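Local structure of kojibiose phosphorylase (Gut metagenome, 6W0P) at residues S300-D305 / Y316-M321. The protein is a glycoside phosphorylase of glycosyl hydrolase family 65, built from a beta-rich N-terminal domain, a helical central catalytic domain and a small C-terminal domain. Numbering follows the deposited sequence.
Sequences SDILID and YCLFQM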
ATOM      1  N   SER A 300      -7.814 -35.401 -26.964  1.00 29.40           N
ATOM      2  CA  SER A 300      -8.500 -34.191 -26.457  1.00 29.09           C
ATOM      3  C   SER A 300      -9.096 -33.291 -27.546  1.00 28.58           C
ATOM      4  O   SER A 300      -9.765 -32.302 -27.135  1.00 27.91           O
ATOM      5  CB  SER A 300      -7.570 -33.420 -25.552  1.00 29.20           C
ATOM      6  OG  SER A 300      -7.010 -34.274 -24.555  1.00 30.32           O
ATOM      7  N   ASP A 301      -8.917 -33.581 -28.846  1.00 28.61           N
ATOM      8  CA  ASP A 301      -9.365 -32.648 -29.922  1.00 28.65           C
ATOM      9  C   ASP A 301     -10.865 -32.390 -29.754  1.00 28.19           C
ATOM     10  O   ASP A 301     -11.574 -33.305 -29.338  1.00 28.30           O
ATOM     11  CB  ASP A 301      -9.074 -33.143 -31.340  1.00 28.94           C
ATOM     12  CG  ASP A 301      -9.207 -32.044 -32.373  1.00 29.11           C
ATOM     13  OD1 ASP A 301      -8.754 -30.915 -32.099  1.00 28.77           O
ATOM     14  OD2 ASP A 301      -9.784 -32.317 -33.444  1.00 30.77           O
ATOM     15  N   ILE A 302     -11.303 -31.153 -29.986  1.00 27.90           N
ATOM     16  CA  ILE A 302     -12.740 -30.775 -29.992  1.00 27.83           C
ATOM     17  C   ILE A 302     -13.131 -30.357 -31.409  1.00 28.11           C
ATOM     18  O   ILE A 302     -12.412 -29.535 -31.983  1.00 28.13           O
ATOM     19  CB  ILE A 302     -13.009 -29.663 -28.972  1.00 27.65           C
ATOM     20  CG1 ILE A 302     -12.749 -30.149 -27.553  1.00 27.52           C
ATOM     21  CG2 ILE A 302     -14.409 -29.097 -29.143  1.00 27.56           C
ATOM     22  CD1 ILE A 302     -13.086 -29.117 -26.545  1.00 28.21           C
ATOM     23  N   LEU A 303     -14.207 -30.930 -31.946  1.00 28.52           N
ATOM     24  CA  LEU A 303     -14.742 -30.558 -33.272  1.00 30.14           C
ATOM     25  C   LEU A 303     -15.909 -29.610 -33.043  1.00 31.27           C
ATOM     26  O   LEU A 303     -16.718 -29.880 -32.153  1.00 30.89           O
ATOM     27  CB  LEU A 303     -15.222 -31.788 -34.039  1.00 30.66           C
ATOM     28  CG  LEU A 303     -14.175 -32.831 -34.415  1.00 30.65           C
ATOM     29  CD1 LEU A 303     -14.829 -33.957 -35.215  1.00 31.43           C
ATOM     30  CD2 LEU A 303     -13.084 -32.205 -35.238  1.00 30.92           C
ATOM     31  N   ILE A 304     -15.987 -28.556 -33.845  1.00 32.65           N
ATOM     32  CA  ILE A 304     -17.128 -27.607 -33.841  1.00 33.76           C
ATOM     33  C   ILE A 304     -17.564 -27.431 -35.285  1.00 35.38           C
ATOM     34  O   ILE A 304     -16.704 -27.022 -36.117  1.00 36.94           O
ATOM     35  CB  ILE A 304     -16.743 -26.281 -33.163  1.00 34.16           C
ATOM     36  CG1 ILE A 304     -16.437 -26.511 -31.675  1.00 34.57           C
ATOM     37  CG2 ILE A 304     -17.853 -25.258 -33.378  1.00 34.59           C
ATOM     38  CD1 ILE A 304     -16.036 -25.284 -30.902  1.00 34.82           C
ATOM     39  N   ASP A 305     -18.836 -27.735 -35.566  1.00 36.17           N
ATOM     40  CA  ASP A 305     -19.440 -27.580 -36.911  1.00 36.54           C
ATOM     41  C   ASP A 305     -20.402 -26.396 -36.856  1.00 35.88           C
ATOM     42  O   ASP A 305     -21.190 -26.333 -35.910  1.00 34.90           O
ATOM     43  CB  ASP A 305     -20.129 -28.864 -37.369  1.00 38.38           C
ATOM     44  CG  ASP A 305     -20.643 -28.796 -38.793  1.00 38.83           C
ATOM     45  OD1 ASP A 305     -19.816 -28.730 -39.711  1.00 41.51           O
ATOM     46  OD2 ASP A 305     -21.863 -28.738 -38.964  1.00 41.01           O
ATOM     47  N   TYR A 316      -6.872 -23.763 -31.331  1.00 28.35           N
ATOM     48  CA  TYR A 316      -5.775 -22.872 -30.903  1.00 27.98           C
ATOM     49  C   TYR A 316      -5.595 -23.028 -29.387  1.00 27.87           C
ATOM     50  O   TYR A 316      -4.431 -23.183 -28.924  1.00 27.15           O
ATOM     51  CB  TYR A 316      -6.025 -21.422 -31.345  1.00 27.70           C
ATOM     52  CG  TYR A 316      -4.963 -20.481 -30.848  1.00 26.95           C
ATOM     53  CD1 TYR A 316      -3.711 -20.432 -31.439  1.00 26.68           C
ATOM     54  CD2 TYR A 316      -5.184 -19.696 -29.737  1.00 26.55           C
ATOM     55  CE1 TYR A 316      -2.719 -19.597 -30.953  1.00 26.25           C
ATOM     56  CE2 TYR A 316      -4.216 -18.837 -29.255  1.00 26.32           C
ATOM     57  CZ  TYR A 316      -2.972 -18.796 -29.855  1.00 26.19           C
ATOM     58  OH  TYR A 316      -2.018 -17.974 -29.338  1.00 25.58           O
ATOM     59  N   CYS A 317      -6.697 -22.927 -28.624  1.00 27.89           N
ATOM     60  CA  CYS A 317      -6.698 -23.032 -27.133  1.00 27.56           C
ATOM     61  C   CYS A 317      -6.104 -24.381 -26.694  1.00 27.43           C
ATOM     62  O   CYS A 317      -5.209 -24.385 -25.838  1.00 28.14           O
ATOM     63  CB  CYS A 317      -8.100 -22.866 -26.547  1.00 27.53           C
ATOM     64  SG  CYS A 317      -8.761 -21.187 -26.721  1.00 27.66           S
ATOM     65  N   LEU A 318      -6.545 -25.494 -27.274  1.00 27.07           N
ATOM     66  CA  LEU A 318      -5.977 -26.825 -26.952  1.00 27.65           C
ATOM     67  C   LEU A 318      -4.461 -26.819 -27.263  1.00 27.53           C
ATOM     68  O   LEU A 318      -3.675 -27.353 -26.446  1.00 26.28           O
ATOM     69  CB  LEU A 318      -6.719 -27.933 -27.703  1.00 27.65           C
ATOM     70  CG  LEU A 318      -8.212 -28.035 -27.385  1.00 28.76           C
ATOM     71  CD1 LEU A 318      -8.814 -29.299 -27.972  1.00 29.17           C
ATOM     72  CD2 LEU A 318      -8.473 -27.981 -25.886  1.00 29.34           C
ATOM     73  N   PHE A 319      -4.069 -26.222 -28.384  1.00 27.48           N
ATOM     74  CA  PHE A 319      -2.650 -26.160 -28.810  1.00 27.55           C
ATOM     75  C   PHE A 319      -1.811 -25.502 -27.714  1.00 27.60           C
ATOM     76  O   PHE A 319      -0.766 -26.071 -27.338  1.00 27.81           O
ATOM     77  CB  PHE A 319      -2.525 -25.469 -30.166  1.00 27.61           C
ATOM     78  CG  PHE A 319      -1.096 -25.293 -30.609  1.00 27.39           C
ATOM     79  CD1 PHE A 319      -0.431 -26.324 -31.243  1.00 27.53           C
ATOM     80  CD2 PHE A 319      -0.420 -24.121 -30.346  1.00 27.19           C
ATOM     81  CE1 PHE A 319       0.890 -26.175 -31.625  1.00 28.13           C
ATOM     82  CE2 PHE A 319       0.895 -23.964 -30.750  1.00 27.81           C
ATOM     83  CZ  PHE A 319       1.550 -24.992 -31.377  1.00 27.84           C
ATOM     84  N   GLN A 320      -2.243 -24.340 -27.219  1.00 28.00           N
ATOM     85  CA  GLN A 320      -1.523 -23.571 -26.163  1.00 28.11           C
ATOM     86  C   GLN A 320      -1.521 -24.316 -24.815  1.00 28.14           C
ATOM     87  O   GLN A 320      -0.554 -24.142 -24.029  1.00 27.13           O
ATOM     88  CB  GLN A 320      -2.126 -22.171 -26.016  1.00 27.97           C
ATOM     89  CG  GLN A 320      -1.864 -21.267 -27.216  1.00 27.86           C
ATOM     90  CD  GLN A 320      -0.387 -21.055 -27.483  1.00 28.67           C
ATOM     91  OE1 GLN A 320       0.486 -21.375 -26.665  1.00 28.86           O
ATOM     92  NE2 GLN A 320      -0.091 -20.511 -28.650  1.00 28.81           N
ATOM     93  N   MET A 321      -2.575 -25.066 -24.507  1.00 29.07           N
ATOM     94  CA  MET A 321      -2.647 -25.849 -23.249  1.00 30.23           C
ATOM     95  C   MET A 321      -1.572 -26.936 -23.314  1.00 30.30           C
ATOM     96  O   MET A 321      -0.922 -27.151 -22.313  1.00 31.07           O
ATOM     97  CB  MET A 321      -4.015 -26.508 -23.014  1.00 31.41           C
ATOM     98  CG  MET A 321      -5.150 -25.530 -22.695  1.00 32.52           C
ATOM     99  SD  MET A 321      -4.899 -24.668 -21.138  1.00 34.53           S
ATOM    100  CE  MET A 321      -5.449 -25.944 -20.005  1.00 35.05           C
TER
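Leu-318 meets Ser-300, Asp-301 and Ile-302 in a small, buried van der Waals contact between helix 308-324 and the chain that leads into strand 303-305. One methyl group, CD1 of Leu-318, does nearly all the touching. It packs mostly on backbone. Its closest partner is the carbonyl O of Ser-300, 3.3 Å from CD1. The same methyl lies 3.9 Å from CA of Asp-301 and 3.7 Å from the backbone N of Ile-302. Leu-318 reaches there with CG anti to its own carbonyl carbon (chi1 -60°) and an extended second torsion (chi2 -170°).

The side chain of Ile-302 gives the one apolar side-chain pair across the two segments. Its CG1 packs 4.0 Å from CD1 of Leu-318, and the two side chains run nearly perpendicular to each other. Together the two segments bury just 119 Å².

Asp-301 makes its main polar contact one residue before the segment 316-321. Its OD2 forms a salt bridge with NH2 of Arg-315, a second link to the same helix. Gln-311, further back on this helix, gives a hydrogen bond from NE2 to Ile-302 O and accepts one from Ile-304 N at OE1.

Ile-302 also packs on Trp-673 of helix 666-680 and Phe-705 of strand 702-709. Strand 303-305 pairs antiparallel with strand 702-709, at one edge of a five-stranded sheet, while Cys-317 and Met-321 touch helix 666-680.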